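Cyclic GMP-AMP synthase-like receptor (Tribolium castaneum, PDB 7LT2) senses double-stranded RNA and then makes the cyclic dinucleotide 2',3'-cGAMP from ATP and GTP, a nucleotidyltransferase of insect innate immunity. Local coordinates at residues R33-V36 / E37-T41; D104-R108 / Q109-R113. All coordinates share one frame; numbering follows the deposited sequence.

Contact 1: R33-V36 / E37-T41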
loop_
_atom_site.group_PDB
_atom_site.type_symbol
_atom_site.label_atom_id
_atom_site.label_comp_id
_atom_site.label_asym_id
_atom_site.label_seq_id
_atom_site.Cartn_x
_atom_site.Cartn_y
_atom_site.Cartn_z
ATOM N N ARG A 33 0.716 16.060 7.939
ATOM C CA ARG A 33 1.912 16.830 8.280
ATOM C C ARG A 33 1.737 17.548 9.614
ATOM O O ARG A 33 2.665 17.588 10.433
ATOM C CB ARG A 33 2.251 17.828 7.171
ATOM C CG ARG A 33 3.105 17.245 6.056
ATOM C CD ARG A 33 3.673 18.338 5.159
ATOM N NE ARG A 33 2.614 19.010 4.418
ATOM C CZ ARG A 33 2.154 18.607 3.242
ATOM N NH1 ARG A 33 2.669 17.560 2.620
ATOM N NH2 ARG A 33 1.152 19.272 2.677
ATOM N N THR A 34 0.554 18.116 9.852
ATOM C CA THR A 34 0.286 18.732 11.149
ATOM C C THR A 34 0.432 17.716 12.274
ATOM O O THR A 34 1.028 18.012 13.317
ATOM C CB THR A 34 -1.116 19.343 11.170
ATOM O OG1 THR A 34 -1.243 20.292 10.103
ATOM C CG2 THR A 34 -1.367 20.050 12.499
ATOM N N PHE A 35 -0.090 16.505 12.074
ATOM C CA PHE A 35 -0.003 15.489 13.116
ATOM C C PHE A 35 1.439 15.045 13.345
ATOM O O PHE A 35 1.869 14.892 14.495
ATOM C CB PHE A 35 -0.891 14.294 12.757
ATOM C CG PHE A 35 -1.069 13.322 13.889
ATOM C CD1 PHE A 35 -2.103 13.474 14.794
ATOM C CD2 PHE A 35 -0.187 12.273 14.057
ATOM C CE1 PHE A 35 -2.259 12.585 15.844
ATOM C CE2 PHE A 35 -0.336 11.385 15.100
ATOM C CZ PHE A 35 -1.375 11.546 15.996
ATOM N N VAL A 36 2.200 14.833 12.267
ATOM C CA VAL A 36 3.573 14.351 12.416
ATOM C C VAL A 36 4.451 15.429 13.041
ATOM O O VAL A 36 5.346 15.126 13.844
ATOM C CB VAL A 36 4.116 13.862 11.058
ATOM C CG1 VAL A 36 5.637 13.666 11.097
ATOM C CG2 VAL A 36 3.428 12.563 10.665
ATOM N N GLU A 37 4.202 16.701 12.704
ATOM C CA GLU A 37 4.945 17.782 13.350
ATOM C C GLU A 37 4.681 17.802 14.848
ATOM O O GLU A 37 5.595 18.051 15.645
ATOM C CB GLU A 37 4.589 19.134 12.726
ATOM C CG GLU A 37 5.284 19.407 11.404
ATOM C CD GLU A 37 6.800 19.465 11.548
ATOM O OE1 GLU A 37 7.291 20.168 12.456
ATOM O OE2 GLU A 37 7.497 18.802 10.755
ATOM N N GLN A 38 3.436 17.535 15.253
ATOM C CA GLN A 38 3.135 17.456 16.679
ATOM C C GLN A 38 3.803 16.245 17.316
ATOM O O GLN A 38 4.263 16.319 18.461
ATOM C CB GLN A 38 1.621 17.424 16.900
ATOM C CG GLN A 38 1.194 17.540 18.364
ATOM C CD GLN A 38 1.367 18.941 18.926
ATOM O OE1 GLN A 38 1.862 19.847 18.249
ATOM N NE2 GLN A 38 0.958 19.126 20.177
ATOM N N MET A 39 3.880 15.127 16.584
ATOM C CA MET A 39 4.602 13.958 17.084
ATOM C C MET A 39 6.052 14.300 17.415
ATOM O O MET A 39 6.589 13.842 18.433
ATOM C CB MET A 39 4.553 12.824 16.061
ATOM C CG MET A 39 3.196 12.157 15.898
ATOM S SD MET A 39 3.181 10.971 14.530
ATOM C CE MET A 39 4.347 9.737 15.110
ATOM N N LYS A 40 6.701 15.101 16.566
ATOM C CA LYS A 40 8.086 15.492 16.820
ATOM C C LYS A 40 8.223 16.256 18.132
ATOM O O LYS A 40 9.237 16.122 18.829
ATOM C CB LYS A 40 8.613 16.339 15.659
ATOM C CG LYS A 40 8.718 15.616 14.328
ATOM C CD LYS A 40 9.152 16.607 13.247
ATOM C CE LYS A 40 9.346 15.935 11.899
ATOM N NZ LYS A 40 9.706 16.947 10.852
ATOM N N THR A 41 7.219 17.068 18.488
ATOM C CA THR A 41 7.295 17.818 19.740
ATOM C C THR A 41 7.198 16.916 20.963
ATOM O O THR A 41 7.605 17.330 22.056
ATOM C CB THR A 41 6.191 18.878 19.822
ATOM O OG1 THR A 41 4.930 18.244 20.085
ATOM C CG2 THR A 41 6.103 19.670 18.533
#

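Contact 2: D104-R108 / Q109-R113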
loop_
_atom_site.group_PDB
_atom_site.type_symbol
_atom_site.label_atom_id
_atom_site.label_comp_id
_atom_site.label_asym_id
_atom_site.label_seq_id
_atom_site.Cartn_x
_atom_site.Cartn_y
_atom_site.Cartn_z
ATOM N N ASP A 104 26.613 0.751 20.666
ATOM C CA ASP A 104 27.362 1.364 21.761
ATOM C C ASP A 104 28.285 2.465 21.256
ATOM O O ASP A 104 28.389 3.527 21.877
ATOM C CB ASP A 104 28.165 0.306 22.510
ATOM C CG ASP A 104 27.293 -0.607 23.345
ATOM O OD1 ASP A 104 26.071 -0.368 23.421
ATOM O OD2 ASP A 104 27.838 -1.564 23.931
ATOM N N GLY A 105 28.976 2.225 20.143
ATOM C CA GLY A 105 29.845 3.253 19.595
ATOM C C GLY A 105 29.088 4.488 19.159
ATOM O O GLY A 105 29.593 5.605 19.286
ATOM N N TRP A 106 27.867 4.308 18.645
ATOM C CA TRP A 106 27.034 5.455 18.310
ATOM C C TRP A 106 26.609 6.210 19.564
ATOM O O TRP A 106 26.584 7.446 19.572
ATOM C CB TRP A 106 25.815 4.993 17.505
ATOM C CG TRP A 106 24.813 6.077 17.247
ATOM C CD1 TRP A 106 23.516 6.116 17.675
ATOM C CD2 TRP A 106 25.031 7.291 16.516
ATOM N NE1 TRP A 106 22.912 7.272 17.246
ATOM C CE2 TRP A 106 23.822 8.012 16.536
ATOM C CE3 TRP A 106 26.129 7.831 15.840
ATOM C CZ2 TRP A 106 23.680 9.248 15.907
ATOM C CZ3 TRP A 106 25.986 9.059 15.217
ATOM C CH2 TRP A 106 24.768 9.752 15.251
ATOM N N LEU A 107 26.266 5.485 20.635
ATOM C CA LEU A 107 25.857 6.155 21.867
ATOM C C LEU A 107 26.987 6.993 22.449
ATOM O O LEU A 107 26.727 7.997 23.123
ATOM C CB LEU A 107 25.363 5.126 22.887
ATOM C CG LEU A 107 24.159 4.282 22.452
ATOM C CD1 LEU A 107 23.792 3.264 23.529
ATOM C CD2 LEU A 107 22.971 5.167 22.111
ATOM N N ARG A 108 28.240 6.613 22.193
ATOM C CA ARG A 108 29.383 7.371 22.689
ATOM C C ARG A 108 29.688 8.600 21.845
ATOM O O ARG A 108 30.588 9.368 22.205
ATOM C CB ARG A 108 30.618 6.469 22.767
ATOM C CG ARG A 108 30.550 5.463 23.904
ATOM C CD ARG A 108 31.844 4.686 24.055
ATOM N NE ARG A 108 32.035 3.714 22.985
ATOM C CZ ARG A 108 31.859 2.407 23.120
ATOM N NH1 ARG A 108 31.503 1.870 24.277
ATOM N NH2 ARG A 108 32.050 1.616 22.067
ATOM N N GLN A 109 28.971 8.793 20.745
ATOM C CA GLN A 109 29.095 9.994 19.937
ATOM C C GLN A 109 28.186 11.090 20.484
ATOM O O GLN A 109 27.187 10.806 21.152
ATOM C CB GLN A 109 28.732 9.687 18.487
ATOM C CG GLN A 109 29.731 8.788 17.786
ATOM C CD GLN A 109 31.081 9.457 17.602
ATOM O OE1 GLN A 109 31.954 9.368 18.462
ATOM N NE2 GLN A 109 31.256 10.132 16.474
ATOM N N PRO A 110 28.516 12.360 20.219
ATOM C CA PRO A 110 27.644 13.449 20.700
ATOM C C PRO A 110 26.214 13.338 20.207
ATOM O O PRO A 110 25.276 13.509 20.996
ATOM C CB PRO A 110 28.335 14.712 20.161
ATOM C CG PRO A 110 29.755 14.318 19.963
ATOM C CD PRO A 110 29.731 12.870 19.558
ATOM N N GLU A 111 26.021 13.050 18.918
ATOM C CA GLU A 111 24.686 12.902 18.354
ATOM C C GLU A 111 23.963 11.659 18.858
ATOM O O GLU A 111 22.760 11.521 18.609
ATOM C CB GLU A 111 24.766 12.866 16.824
ATOM C CG GLU A 111 25.483 14.054 16.190
ATOM C CD GLU A 111 26.951 13.780 15.884
ATOM O OE1 GLU A 111 27.596 12.994 16.616
ATOM O OE2 GLU A 111 27.461 14.355 14.899
ATOM N N GLY A 112 24.657 10.756 19.556
ATOM C CA GLY A 112 24.025 9.561 20.080
ATOM C C GLY A 112 23.261 9.750 21.371
ATOM O O GLY A 112 22.551 8.831 21.790
ATOM N N ARG A 113 23.389 10.925 21.995
ATOM C CA ARG A 113 22.754 11.190 23.283
ATOM C C ARG A 113 21.247 10.952 23.227
ATOM O O ARG A 113 20.672 10.320 24.119
ATOM C CB ARG A 113 23.057 12.627 23.710
ATOM C CG ARG A 113 22.671 12.972 25.136
ATOM C CD ARG A 113 23.857 13.595 25.876
ATOM N NE ARG A 113 23.448 14.330 27.070
ATOM C CZ ARG A 113 24.284 14.879 27.942
ATOM N NH1 ARG A 113 25.596 14.767 27.809
ATOM N NH2 ARG A 113 23.793 15.558 28.974
HETATM O O HOH W 1 23.749 7.973 24.248
#

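Contact 1: R33-V36 / E37-T41
Phe35 and Met39 meet one helical turn apart, and the backbone between them is joined by Met39 N donating to Phe35 O at 2.9 Å. The same i to i+4 step repeats on both sides. Glu37 N reaches Arg33 O at 2.9 Å with the straightest N-H...O angle of the set, 162°, Gln38 N uses Thr34 O, and Lys40 N uses Val36 O. Four consecutive carbonyls are thereby satisfied, which is the geometric evidence for an uninterrupted alpha-helix through 33-40. These residues belong to the C-terminal part of helix 18-42; as in cGAS and its relatives, this long helix probably corresponds to the spine helix alongside the nucleotidyltransferase core. One pair of charged side chains meets along the helix: Lys40, extended beyond CG, carries NZ back to Glu37 OE2 at 2.9 Å, a salt bridge three residues apart; the ammonium meets the carboxylate on its syn side, 30° out of plane, and the Glu37 chain is bent at chi2 to receive it. Near the end of the helix, Thr41 OG1 donates to Gln38 O at 2.6 Å, in the carbonyl plane and on a lone pair, while the backbone bonds of Thr41 N are weak. Two further polar ends find partners outside: Gln38 NE2 bonds to Thr148 OG1, and Thr34 OG1 to Ser30 O. On the buried side Met39 SD lies 3.6 Å from Phe35 CE2 and 4.7 Å from the ring centroid, 71° off its normal, an oblique Met-aromatic contact. Val36 CG2 comes to 4.2 Å from the same sulfur. Helix 131-147 packs against Phe35 and Met39 through Leu146, Met138 and Thr145, and Phe50 of strand 50-56 touches Val36 and Lys40.

Contact 2: D104-R108 / Q109-R113
Trp106 lays its indole over Gly112, where the chain leaves helix 103-107 and turns into a short 3-10 segment, 110-113. This is a helix-to-3-10 turn, in which the chain curls back until Leu107 CA and Gly112 CA are 4.3 Å apart; it belongs to the nucleotidyltransferase domain, on the surface and away from the annotated sites. Gly112 CA stands over one face of the indole, 4.0 Å from the centroid of the five-membered ring and 20° off its normal, which meets the description of a CH-pi contact; the atom is displaced toward the rim. With CG anti to the backbone N (chi1 173°) the indole swings back across Gly112, although CB itself points away. Glu111 crosses the indole at about a right angle, yet its carboxylate plane is turned only 23° from the ring plane; what touches is CB, 3.5 Å from Trp106 CH2, in an oblique approach. Gln109 also crosses at about a right angle, with its amide clearly inclined to the indole, and its CB lies 4.2 Å from Trp106 CE3. Tyr115 adds an edge-to-face partner to the indole, and Pro80 and Tyr82 pack on it from another loop. The carbonyl of Trp106 is used twice: Gln109 N donates to Trp106 O at 3.0 Å from well above the carbonyl plane, and Gly112 CA makes a CA-H...O contact with the same oxygen at 3.4 Å. Leu107 CD2 lies beside Gly112 O, and one water donates to two carbonyls, Leu107 O at 3.2 Å and Gly112 O at 2.9 Å.

Followed from the N terminus, the chain reaches contact 1 near the end of helix 18-42. Contact 1 closes no loop: its halves are successive turns of one helix, whose side chains touch helix 131-147, helix 44-49 and strand 50-56. The chain then passes through strands 70-77, 85-89 and 95-100 before helix 103-107 opens contact 2, which closes a short turn, bringing Leu107 and Gly112 together before the chain goes on to helix 118-122. The two are in series, neither nested nor crossed, with centres 25 Å apart and nearest atoms about 14 Å apart. Both lie on the same side of the chain's centre; contact 1 is partly buried against the core, whereas contact 2 lies at the surface.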